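Local coordinates for protein HTH-type transcriptional regulator cbl (Escherichia coli K12, PDB 2FYI) that may act as an accessory LysR-family transcriptional regulator within the cys regulon, the chain here being its cofactor-binding domain, at residues V15-T21 against E63-A69; A81-W87 against A188-G194; L195-L200 against Q224-S228. All blocks are in the same frame, centred on the assembly; numbering follows the deposited sequence.

Interaction 1: V15-T21 against E63-A69; sequences VLTIATT and EADIGIA
Build two parallel strands, 15-20 and 66-69, with axes 4.8 Å apart at 22°, Ile18 facing Ile66 and Ala19 facing Gly67. Ala19 N donates to Ile66 O (2.9 Å) and Ile68 N to Ala19 O (2.9 Å). Before Ile66 the backbone kinks at Asp65 (phi/psi -83/-49), and its m rotamer swings OD2 onto Thr17 N (2.7 Å), so a carboxylate serves where a strand carbonyl might. Thr17 O takes Asp65 N at 2.8 Å and, weakly, Ile66 N at 3.3 Å. Ile18 and Ile66, both m,t, share one face with Ile68; Ile18 CG2 meets Ile68 CD1 at 3.7 Å, and Phe208 covers Ile18 and Ile66. Leu16 (t,p) sends CD1 to Ile66 CD1, 4.0 Å. Thr20, chi1 t, gives its OG1 proton to Ile68 O (2.9 Å). On the other face Ala19 CB touches Ala64 CB (3.9 Å) beneath helix 52-61. With strand 43-49 flanking 14-20, this is the parallel part of the mixed alpha/beta sheet of the type 2 periplasmic-binding-protein fold shared by LysR cofactor-binding domains.

Interaction 2: A81-W87 against A188-G194; sequences AFPWFRW and ANTVWLG
Trp87, Leu193 and Val191 bury the most surface as strand 81-87 runs antiparallel to 189-194, strongly twisted, with axes 4.4 Å apart at 138°. Leu193 forms a hydrogen-bonded pair with Phe82: Phe82 N to Leu193 O and Leu193 N to Phe82 O are both 2.7 Å. Leu193, chi1 m, lays CD1 on Trp84 CB at 3.5 Å. At Val191 the first strand takes an extra residue: Trp84 N reaches Val191 O (2.7 Å) while Val191 N reaches Phe85 O (3.0 Å), a classic beta bulge with Trp84 at -93/-59. Val191 (t) puts CG2 over the Phe85 ring face, a CH-pi contact 4.2 Å from the centroid. These long strands, 79-94 and 189-196, are consistent with the crossover pair that joins the two subdomains in LysR cofactor-binding domains. Beyond the bulge, Trp87 pairs with Asn189 through Trp87 N to Asn189 O (3.0 Å) and Asn189 N to Trp87 O (2.7 Å). Trp87 in its p rotamer, chi2 -90°, folds the indole under Asn189, whose CB lies 3.6 Å from the five-membered ring centroid; Asn189 ND2 also bonds Trp87 O (3.2 Å), and Trp87 NE1 binds Ser70 OG. On the other face Ala81 CB rests 3.7 Å from Trp192 CE3.

Interaction 3: L195-L200 against Q224-S228; sequences LKRGQL and QVMES
Val225, the residue most covered in this contact, overlaps the bend that the chain makes as it leaves strand 189-196. That bend is a type II beta turn from Lys196 to Gln199, and it packs against the C-terminal part of helix 218-226, so the contact joins the end of a sheet strand to the last helix of the chain. Set Arg197 at phi/psi -70/143 and Gly198 at 65/9; the positive phi at the third position of the turn favours glycine. The turn's own closing bond, Gln199 N to Lys196 O, is weak at 3.3 Å. Across the interface a firmer one forms: Gly198 N donates to Val225 O at 2.9 Å, with an angle of 155° at the hydrogen, tying the turn to a helix carbonyl. Place Val225 in the t rotamer. Its CG2 then meets Leu195 CD1 at 3.8 Å, with Leu195 in m,t and its CA-to-CB bond directed at the helix, while CG1 sits 3.7 Å from Lys196 O and 4.0 Å from Gln199 O. Trp206 of helix 203-212 touches both Leu195 and Val225. Arg197 stretches out through t,t,m, bringing NH1 to 3.5 Å from OG of the poorly ordered Ser228, and its NH2 bonds weakly to Leu79 O. Lys196 has its CA-to-CB bond directed away from the helix, its NZ held by Gln60 O. On the outer side Met226 curls back with chi2 and chi3 both p, leaving its SD 4.1 Å from Leu200 CD2 and 4.3 Å from Gly198 C.

How the interactions relate
Interactions 1 and 2 belong to one sheet, where strand 66-69 lies between 14-20 and 189-196; Gly67 O to Gly194 N and Ala69 O to Trp192 N, both 2.8 Å, are the probable hydrogen bonds joining them. Interaction 1 is buried and parallel, its faces lined largely by small and aliphatic residues, with Asp65 and Thr20 adding side-chain hydrogen bonds to the backbone. Interaction 2 is antiparallel and only partly buried, rich in aromatics, and heads toward the second subdomain. Interaction 3 lies at the surface, about 23 Å between its centre and that of the chain, with a backbone hydrogen bond from turn to helix plus sparse apolar contacts. It continues strand 189-196 from interaction 2, and Phe82 CZ meets Val225 CG2 at 4.0 Å.

Interaction 1: V15-T21 against E63-A69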
loop_
_atom_site.group_PDB
_atom_site.type_symbol
_atom_site.label_atom_id
_atom_site.label_comp_id
_atom_site.label_asym_id
_atom_site.label_seq_id
_atom_site.Cartn_x
_atom_site.Cartn_y
_atom_site.Cartn_z
ATOM N N VAL A 15 -4.824 -2.521 -25.476
ATOM C CA VAL A 15 -4.372 -2.457 -24.116
ATOM C C VAL A 15 -5.381 -1.659 -23.298
ATOM O O VAL A 15 -5.708 -0.525 -23.637
ATOM C CB VAL A 15 -3.003 -1.790 -24.034
ATOM C CG1 VAL A 15 -2.479 -1.870 -22.616
ATOM C CG2 VAL A 15 -2.044 -2.430 -25.019
ATOM N N LEU A 16 -5.880 -2.248 -22.219
ATOM C CA LEU A 16 -6.745 -1.519 -21.316
ATOM C C LEU A 16 -5.942 -1.136 -20.087
ATOM O O LEU A 16 -5.457 -2.005 -19.378
ATOM C CB LEU A 16 -7.923 -2.387 -20.896
ATOM C CG LEU A 16 -8.803 -1.785 -19.809
ATOM C CD1 LEU A 16 -9.481 -0.536 -20.315
ATOM C CD2 LEU A 16 -9.824 -2.797 -19.393
ATOM N N THR A 17 -5.796 0.152 -19.820
ATOM C CA THR A 17 -5.085 0.559 -18.630
ATOM C C THR A 17 -6.061 1.059 -17.550
ATOM O O THR A 17 -6.812 2.005 -17.771
ATOM C CB THR A 17 -4.010 1.622 -18.940
ATOM O OG1 THR A 17 -3.021 1.056 -19.798
ATOM C CG2 THR A 17 -3.317 2.064 -17.664
ATOM N N ILE A 18 -6.039 0.421 -16.381
ATOM C CA ILE A 18 -6.875 0.821 -15.260
ATOM C C ILE A 18 -6.007 1.350 -14.144
ATOM O O ILE A 18 -5.013 0.729 -13.792
ATOM C CB ILE A 18 -7.650 -0.360 -14.723
ATOM C CG1 ILE A 18 -8.745 -0.719 -15.727
ATOM C CG2 ILE A 18 -8.189 -0.069 -13.304
ATOM C CD1 ILE A 18 -9.230 -2.146 -15.599
ATOM N N ALA A 19 -6.378 2.505 -13.600
ATOM C CA ALA A 19 -5.658 3.076 -12.489
ATOM C C ALA A 19 -6.550 2.974 -11.263
ATOM O O ALA A 19 -7.755 3.280 -11.316
ATOM C CB ALA A 19 -5.280 4.501 -12.776
ATOM N N THR A 20 -5.971 2.522 -10.166
ATOM C CA THR A 20 -6.770 2.273 -9.000
ATOM C C THR A 20 -6.010 2.317 -7.668
ATOM O O THR A 20 -4.791 2.448 -7.629
ATOM C CB THR A 20 -7.467 0.944 -9.153
ATOM O OG1 THR A 20 -8.529 0.889 -8.213
ATOM C CG2 THR A 20 -6.514 -0.214 -8.932
ATOM N N THR A 21 -6.746 2.201 -6.576
ATOM C CA THR A 21 -6.185 2.179 -5.214
ATOM C C THR A 21 -5.980 0.773 -4.686
ATOM O O THR A 21 -6.525 -0.187 -5.236
ATOM C CB THR A 21 -7.151 2.867 -4.227
ATOM O OG1 THR A 21 -8.452 2.234 -4.287
ATOM C CG2 THR A 21 -7.292 4.318 -4.591
ATOM N N GLU A 63 -3.121 8.741 -19.716
ATOM C CA GLU A 63 -2.245 7.647 -19.281
ATOM C C GLU A 63 -3.002 6.437 -18.748
ATOM O O GLU A 63 -2.410 5.357 -18.619
ATOM C CB GLU A 63 -1.309 8.097 -18.168
ATOM C CG GLU A 63 -0.357 9.187 -18.531
ATOM C CD GLU A 63 0.452 8.817 -19.739
ATOM O OE1 GLU A 63 0.752 7.614 -19.923
ATOM O OE2 GLU A 63 0.778 9.727 -20.539
ATOM N N ALA A 64 -4.278 6.624 -18.391
ATOM C CA ALA A 64 -5.130 5.517 -17.999
ATOM C C ALA A 64 -6.468 5.681 -18.674
ATOM O O ALA A 64 -6.910 6.788 -18.902
ATOM C CB ALA A 64 -5.294 5.486 -16.514
ATOM N N ASP A 65 -7.115 4.570 -18.973
ATOM C CA ASP A 65 -8.423 4.572 -19.575
ATOM C C ASP A 65 -9.543 4.738 -18.525
ATOM O O ASP A 65 -10.416 5.572 -18.691
ATOM C CB ASP A 65 -8.584 3.293 -20.418
ATOM C CG ASP A 65 -7.394 3.065 -21.424
ATOM O OD1 ASP A 65 -7.033 4.002 -22.189
ATOM O OD2 ASP A 65 -6.824 1.935 -21.494
ATOM N N ILE A 66 -9.498 3.958 -17.443
ATOM C CA ILE A 66 -10.502 4.001 -16.370
ATOM C C ILE A 66 -9.847 4.251 -15.013
ATOM O O ILE A 66 -8.810 3.658 -14.714
ATOM C CB ILE A 66 -11.246 2.657 -16.267
ATOM C CG1 ILE A 66 -11.820 2.282 -17.619
ATOM C CG2 ILE A 66 -12.369 2.729 -15.284
ATOM C CD1 ILE A 66 -12.183 0.863 -17.705
ATOM N N GLY A 67 -10.445 5.121 -14.195
ATOM C CA GLY A 67 -9.943 5.373 -12.856
ATOM C C GLY A 67 -10.934 4.828 -11.849
ATOM O O GLY A 67 -12.147 4.991 -12.019
ATOM N N ILE A 68 -10.435 4.169 -10.803
ATOM C CA ILE A 68 -11.330 3.614 -9.780
ATOM C C ILE A 68 -10.849 3.944 -8.386
ATOM O O ILE A 68 -9.753 3.525 -7.970
ATOM C CB ILE A 68 -11.452 2.092 -9.897
ATOM C CG1 ILE A 68 -12.075 1.717 -11.249
ATOM C CG2 ILE A 68 -12.272 1.551 -8.759
ATOM C CD1 ILE A 68 -11.540 0.415 -11.845
ATOM N N ALA A 69 -11.670 4.706 -7.664
ATOM C CA ALA A 69 -11.320 5.152 -6.312
ATOM C C ALA A 69 -12.564 5.611 -5.571
ATOM O O ALA A 69 -13.638 5.771 -6.172
ATOM C CB ALA A 69 -10.315 6.260 -6.373
#

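Interaction 2: A81-W87 against A188-G194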
loop_
_atom_site.group_PDB
_atom_site.type_symbol
_atom_site.label_atom_id
_atom_site.label_comp_id
_atom_site.label_asym_id
_atom_site.label_seq_id
_atom_site.Cartn_x
_atom_site.Cartn_y
_atom_site.Cartn_z
ATOM N N ALA A 81 -17.913 10.501 -13.475
ATOM C CA ALA A 81 -17.800 9.336 -12.625
ATOM C C ALA A 81 -19.130 8.647 -12.421
ATOM O O ALA A 81 -20.164 9.297 -12.288
ATOM C CB ALA A 81 -17.201 9.724 -11.307
ATOM N N PHE A 82 -19.095 7.318 -12.392
ATOM C CA PHE A 82 -20.293 6.532 -12.140
ATOM C C PHE A 82 -20.062 5.720 -10.889
ATOM O O PHE A 82 -18.946 5.240 -10.648
ATOM C CB PHE A 82 -20.552 5.581 -13.292
ATOM C CG PHE A 82 -20.561 6.236 -14.635
ATOM C CD1 PHE A 82 -19.379 6.469 -15.320
ATOM C CD2 PHE A 82 -21.755 6.586 -15.249
ATOM C CE1 PHE A 82 -19.388 7.066 -16.607
ATOM C CE2 PHE A 82 -21.767 7.185 -16.532
ATOM C CZ PHE A 82 -20.582 7.423 -17.199
ATOM N N PRO A 83 -21.126 5.561 -10.095
ATOM C CA PRO A 83 -21.112 4.779 -8.847
ATOM C C PRO A 83 -20.985 3.283 -9.117
ATOM O O PRO A 83 -21.734 2.726 -9.908
ATOM C CB PRO A 83 -22.456 5.135 -8.196
ATOM C CG PRO A 83 -23.299 5.681 -9.288
ATOM C CD PRO A 83 -22.433 6.171 -10.395
ATOM N N TRP A 84 -20.027 2.639 -8.486
ATOM C CA TRP A 84 -19.909 1.213 -8.636
ATOM C C TRP A 84 -20.664 0.469 -7.521
ATOM O O TRP A 84 -21.586 -0.295 -7.809
ATOM C CB TRP A 84 -18.460 0.802 -8.757
ATOM C CG TRP A 84 -18.278 -0.634 -8.949
ATOM C CD1 TRP A 84 -19.238 -1.561 -9.261
ATOM C CD2 TRP A 84 -17.043 -1.336 -8.879
ATOM N NE1 TRP A 84 -18.672 -2.797 -9.387
ATOM C CE2 TRP A 84 -17.321 -2.690 -9.152
ATOM C CE3 TRP A 84 -15.724 -0.953 -8.610
ATOM C CZ2 TRP A 84 -16.328 -3.666 -9.149
ATOM C CZ3 TRP A 84 -14.742 -1.920 -8.614
ATOM C CH2 TRP A 84 -15.052 -3.264 -8.872
ATOM N N PHE A 85 -20.313 0.706 -6.265
ATOM C CA PHE A 85 -21.094 0.182 -5.148
ATOM C C PHE A 85 -20.821 1.016 -3.899
ATOM O O PHE A 85 -19.909 1.851 -3.893
ATOM C CB PHE A 85 -20.779 -1.288 -4.889
ATOM C CG PHE A 85 -19.351 -1.531 -4.582
ATOM C CD1 PHE A 85 -18.873 -1.375 -3.287
ATOM C CD2 PHE A 85 -18.449 -1.856 -5.607
ATOM C CE1 PHE A 85 -17.527 -1.569 -2.994
ATOM C CE2 PHE A 85 -17.081 -2.050 -5.328
ATOM C CZ PHE A 85 -16.617 -1.903 -4.010
ATOM N N ARG A 86 -21.616 0.804 -2.849
ATOM C CA ARG A 86 -21.378 1.469 -1.558
ATOM C C ARG A 86 -20.784 0.578 -0.479
ATOM O O ARG A 86 -20.916 -0.637 -0.516
ATOM C CB ARG A 86 -22.607 2.197 -1.063
ATOM C CG ARG A 86 -22.904 3.327 -1.970
ATOM C CD ARG A 86 -24.361 3.607 -1.993
ATOM N NE ARG A 86 -24.637 4.847 -1.274
ATOM C CZ ARG A 86 -24.984 4.943 0.015
ATOM N NH1 ARG A 86 -25.139 3.857 0.803
ATOM N NH2 ARG A 86 -25.189 6.156 0.520
ATOM N N TRP A 87 -20.077 1.199 0.457
ATOM C CA TRP A 87 -19.390 0.454 1.501
ATOM C C TRP A 87 -19.167 1.257 2.754
ATOM O O TRP A 87 -19.175 2.494 2.718
ATOM C CB TRP A 87 -18.059 -0.021 0.999
ATOM C CG TRP A 87 -17.128 1.058 0.654
ATOM C CD1 TRP A 87 -17.001 1.666 -0.548
ATOM C CD2 TRP A 87 -16.143 1.652 1.517
ATOM N NE1 TRP A 87 -15.989 2.601 -0.504
ATOM C CE2 TRP A 87 -15.444 2.609 0.754
ATOM C CE3 TRP A 87 -15.779 1.463 2.862
ATOM C CZ2 TRP A 87 -14.398 3.379 1.291
ATOM C CZ3 TRP A 87 -14.741 2.227 3.390
ATOM C CH2 TRP A 87 -14.068 3.177 2.606
ATOM N N ALA A 188 -21.867 5.856 4.814
ATOM C CA ALA A 188 -21.426 5.049 3.669
ATOM C C ALA A 188 -20.480 5.807 2.760
ATOM O O ALA A 188 -20.542 7.016 2.674
ATOM C CB ALA A 188 -22.606 4.629 2.877
ATOM N N ASN A 189 -19.612 5.072 2.071
ATOM C CA ASN A 189 -18.753 5.629 1.024
ATOM C C ASN A 189 -19.167 5.067 -0.319
ATOM O O ASN A 189 -19.917 4.099 -0.391
ATOM C CB ASN A 189 -17.310 5.232 1.291
ATOM C CG ASN A 189 -16.875 5.584 2.689
ATOM O OD1 ASN A 189 -16.508 6.731 2.967
ATOM N ND2 ASN A 189 -16.940 4.614 3.589
ATOM N N THR A 190 -18.659 5.650 -1.389
ATOM C CA THR A 190 -18.963 5.130 -2.709
ATOM C C THR A 190 -17.701 4.929 -3.502
ATOM O O THR A 190 -16.754 5.718 -3.392
ATOM C CB THR A 190 -19.785 6.096 -3.503
ATOM O OG1 THR A 190 -20.976 6.385 -2.785
ATOM C CG2 THR A 190 -20.129 5.472 -4.816
ATOM N N VAL A 191 -17.671 3.879 -4.307
ATOM C CA VAL A 191 -16.522 3.676 -5.162
ATOM C C VAL A 191 -16.937 4.090 -6.548
ATOM O O VAL A 191 -17.946 3.611 -7.047
ATOM C CB VAL A 191 -16.090 2.237 -5.230
ATOM C CG1 VAL A 191 -14.904 2.163 -6.124
ATOM C CG2 VAL A 191 -15.741 1.755 -3.882
ATOM N N TRP A 192 -16.147 4.974 -7.158
ATOM C CA TRP A 192 -16.457 5.522 -8.461
ATOM C C TRP A 192 -15.624 4.926 -9.557
ATOM O O TRP A 192 -14.445 4.553 -9.368
ATOM C CB TRP A 192 -16.240 7.018 -8.467
ATOM C CG TRP A 192 -17.037 7.716 -7.429
ATOM C CD1 TRP A 192 -16.645 8.009 -6.157
ATOM C CD2 TRP A 192 -18.368 8.221 -7.568
ATOM N NE1 TRP A 192 -17.663 8.656 -5.489
ATOM C CE2 TRP A 192 -18.726 8.805 -6.329
ATOM C CE3 TRP A 192 -19.288 8.238 -8.616
ATOM C CZ2 TRP A 192 -19.943 9.395 -6.105
ATOM C CZ3 TRP A 192 -20.525 8.839 -8.392
ATOM C CH2 TRP A 192 -20.836 9.405 -7.136
ATOM N N LEU A 193 -16.256 4.851 -10.717
ATOM C CA LEU A 193 -15.612 4.504 -11.938
ATOM C C LEU A 193 -15.602 5.806 -12.723
ATOM O O LEU A 193 -16.671 6.381 -12.981
ATOM C CB LEU A 193 -16.488 3.516 -12.648
ATOM C CG LEU A 193 -16.724 2.227 -11.879
ATOM C CD1 LEU A 193 -18.136 1.728 -12.133
ATOM C CD2 LEU A 193 -15.658 1.189 -12.270
ATOM N N GLY A 194 -14.409 6.284 -13.076
ATOM C CA GLY A 194 -14.286 7.531 -13.816
ATOM C C GLY A 194 -13.682 7.377 -15.204
ATOM O O GLY A 194 -12.874 6.482 -15.450
#

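Interaction 3: L195-L200 against Q224-S228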
loop_
_atom_site.group_PDB
_atom_site.type_symbol
_atom_site.label_atom_id
_atom_site.label_comp_id
_atom_site.label_asym_id
_atom_site.label_seq_id
_atom_site.Cartn_x
_atom_site.Cartn_y
_atom_site.Cartn_z
ATOM N N LEU A 195 -14.084 8.248 -16.122
ATOM C CA LEU A 195 -13.459 8.333 -17.444
ATOM C C LEU A 195 -13.194 9.796 -17.707
ATOM O O LEU A 195 -13.861 10.673 -17.109
ATOM C CB LEU A 195 -14.410 7.829 -18.537
ATOM C CG LEU A 195 -14.927 6.415 -18.362
ATOM C CD1 LEU A 195 -16.130 6.137 -19.214
ATOM C CD2 LEU A 195 -13.786 5.506 -18.711
ATOM N N LYS A 196 -12.257 10.069 -18.615
ATOM C CA LYS A 196 -12.050 11.438 -19.074
ATOM C C LYS A 196 -13.266 11.945 -19.845
ATOM O O LYS A 196 -13.793 11.262 -20.733
ATOM C CB LYS A 196 -10.815 11.501 -19.947
ATOM C CG LYS A 196 -10.432 12.868 -20.444
ATOM C CD LYS A 196 -9.143 12.668 -21.217
ATOM C CE LYS A 196 -8.894 13.752 -22.229
ATOM N NZ LYS A 196 -8.305 14.901 -21.537
ATOM N N ARG A 197 -13.723 13.137 -19.498
ATOM C CA ARG A 197 -14.920 13.691 -20.136
ATOM C C ARG A 197 -14.680 14.068 -21.593
ATOM O O ARG A 197 -13.601 14.533 -21.947
ATOM C CB ARG A 197 -15.383 14.902 -19.356
ATOM C CG ARG A 197 -16.567 15.590 -19.896
ATOM C CD ARG A 197 -16.814 16.765 -19.015
ATOM N NE ARG A 197 -17.321 16.330 -17.718
ATOM C CZ ARG A 197 -18.597 16.003 -17.508
ATOM N NH1 ARG A 197 -19.475 16.064 -18.525
ATOM N NH2 ARG A 197 -19.005 15.623 -16.297
ATOM N N GLY A 198 -15.683 13.853 -22.440
ATOM C CA GLY A 198 -15.542 14.079 -23.877
ATOM C C GLY A 198 -14.538 13.165 -24.584
ATOM O O GLY A 198 -14.221 13.367 -25.747
ATOM N N GLN A 199 -14.027 12.145 -23.910
ATOM C CA GLN A 199 -13.050 11.278 -24.547
ATOM C C GLN A 199 -13.704 10.100 -25.301
ATOM O O GLN A 199 -14.581 9.429 -24.757
ATOM C CB GLN A 199 -12.069 10.772 -23.489
ATOM C CG GLN A 199 -10.820 10.104 -24.029
ATOM C CD GLN A 199 -10.109 10.966 -25.065
ATOM O OE1 GLN A 199 -10.150 12.216 -25.000
ATOM N NE2 GLN A 199 -9.458 10.311 -26.036
ATOM N N LEU A 200 -13.300 9.867 -26.553
ATOM C CA LEU A 200 -13.644 8.634 -27.277
ATOM C C LEU A 200 -12.880 7.412 -26.724
ATOM O O LEU A 200 -11.745 7.549 -26.247
ATOM C CB LEU A 200 -13.314 8.802 -28.757
ATOM C CG LEU A 200 -14.042 9.855 -29.609
ATOM C CD1 LEU A 200 -13.714 9.663 -31.095
ATOM C CD2 LEU A 200 -15.546 9.788 -29.389
ATOM N N GLN A 224 -23.469 10.118 -21.636
ATOM C CA GLN A 224 -23.199 10.998 -20.520
ATOM C C GLN A 224 -21.748 11.455 -20.428
ATOM O O GLN A 224 -21.468 12.535 -19.939
ATOM C CB GLN A 224 -23.597 10.273 -19.262
ATOM C CG GLN A 224 -23.994 11.165 -18.156
ATOM C CD GLN A 224 -23.965 10.404 -16.871
ATOM O OE1 GLN A 224 -24.807 9.531 -16.641
ATOM N NE2 GLN A 224 -22.966 10.686 -16.031
ATOM N N VAL A 225 -20.833 10.622 -20.896
ATOM C CA VAL A 225 -19.445 11.019 -21.087
ATOM C C VAL A 225 -19.322 12.049 -22.205
ATOM O O VAL A 225 -18.399 12.854 -22.233
ATOM C CB VAL A 225 -18.599 9.814 -21.508
ATOM C CG1 VAL A 225 -17.205 10.249 -21.881
ATOM C CG2 VAL A 225 -18.571 8.790 -20.420
ATOM N N MET A 226 -20.255 12.020 -23.139
ATOM C CA MET A 226 -20.044 12.734 -24.369
ATOM C C MET A 226 -20.790 14.050 -24.401
ATOM O O MET A 226 -20.352 14.996 -25.058
ATOM C CB MET A 226 -20.470 11.865 -25.540
ATOM C CG MET A 226 -19.576 12.011 -26.725
ATOM S SD MET A 226 -17.947 11.341 -26.386
ATOM C CE MET A 226 -18.331 9.598 -26.291
ATOM N N GLU A 227 -21.905 14.103 -23.674
ATOM C CA GLU A 227 -22.910 15.178 -23.780
ATOM C C GLU A 227 -22.378 16.619 -23.759
ATOM O O GLU A 227 -23.029 17.530 -24.287
ATOM C CB GLU A 227 -23.957 15.024 -22.675
ATOM C CG GLU A 227 -23.325 14.871 -21.280
ATOM C CD GLU A 227 -24.261 15.292 -20.165
ATOM O OE1 GLU A 227 -25.204 16.063 -20.445
ATOM O OE2 GLU A 227 -24.055 14.856 -19.012
ATOM N N SER A 228 -21.211 16.829 -23.143
ATOM C CA SER A 228 -20.630 18.180 -23.036
ATOM C C SER A 228 -19.672 18.522 -24.194
ATOM O O SER A 228 -18.869 17.687 -24.627
ATOM C CB SER A 228 -19.940 18.367 -21.674
ATOM O OG SER A 228 -20.890 18.440 -20.626
#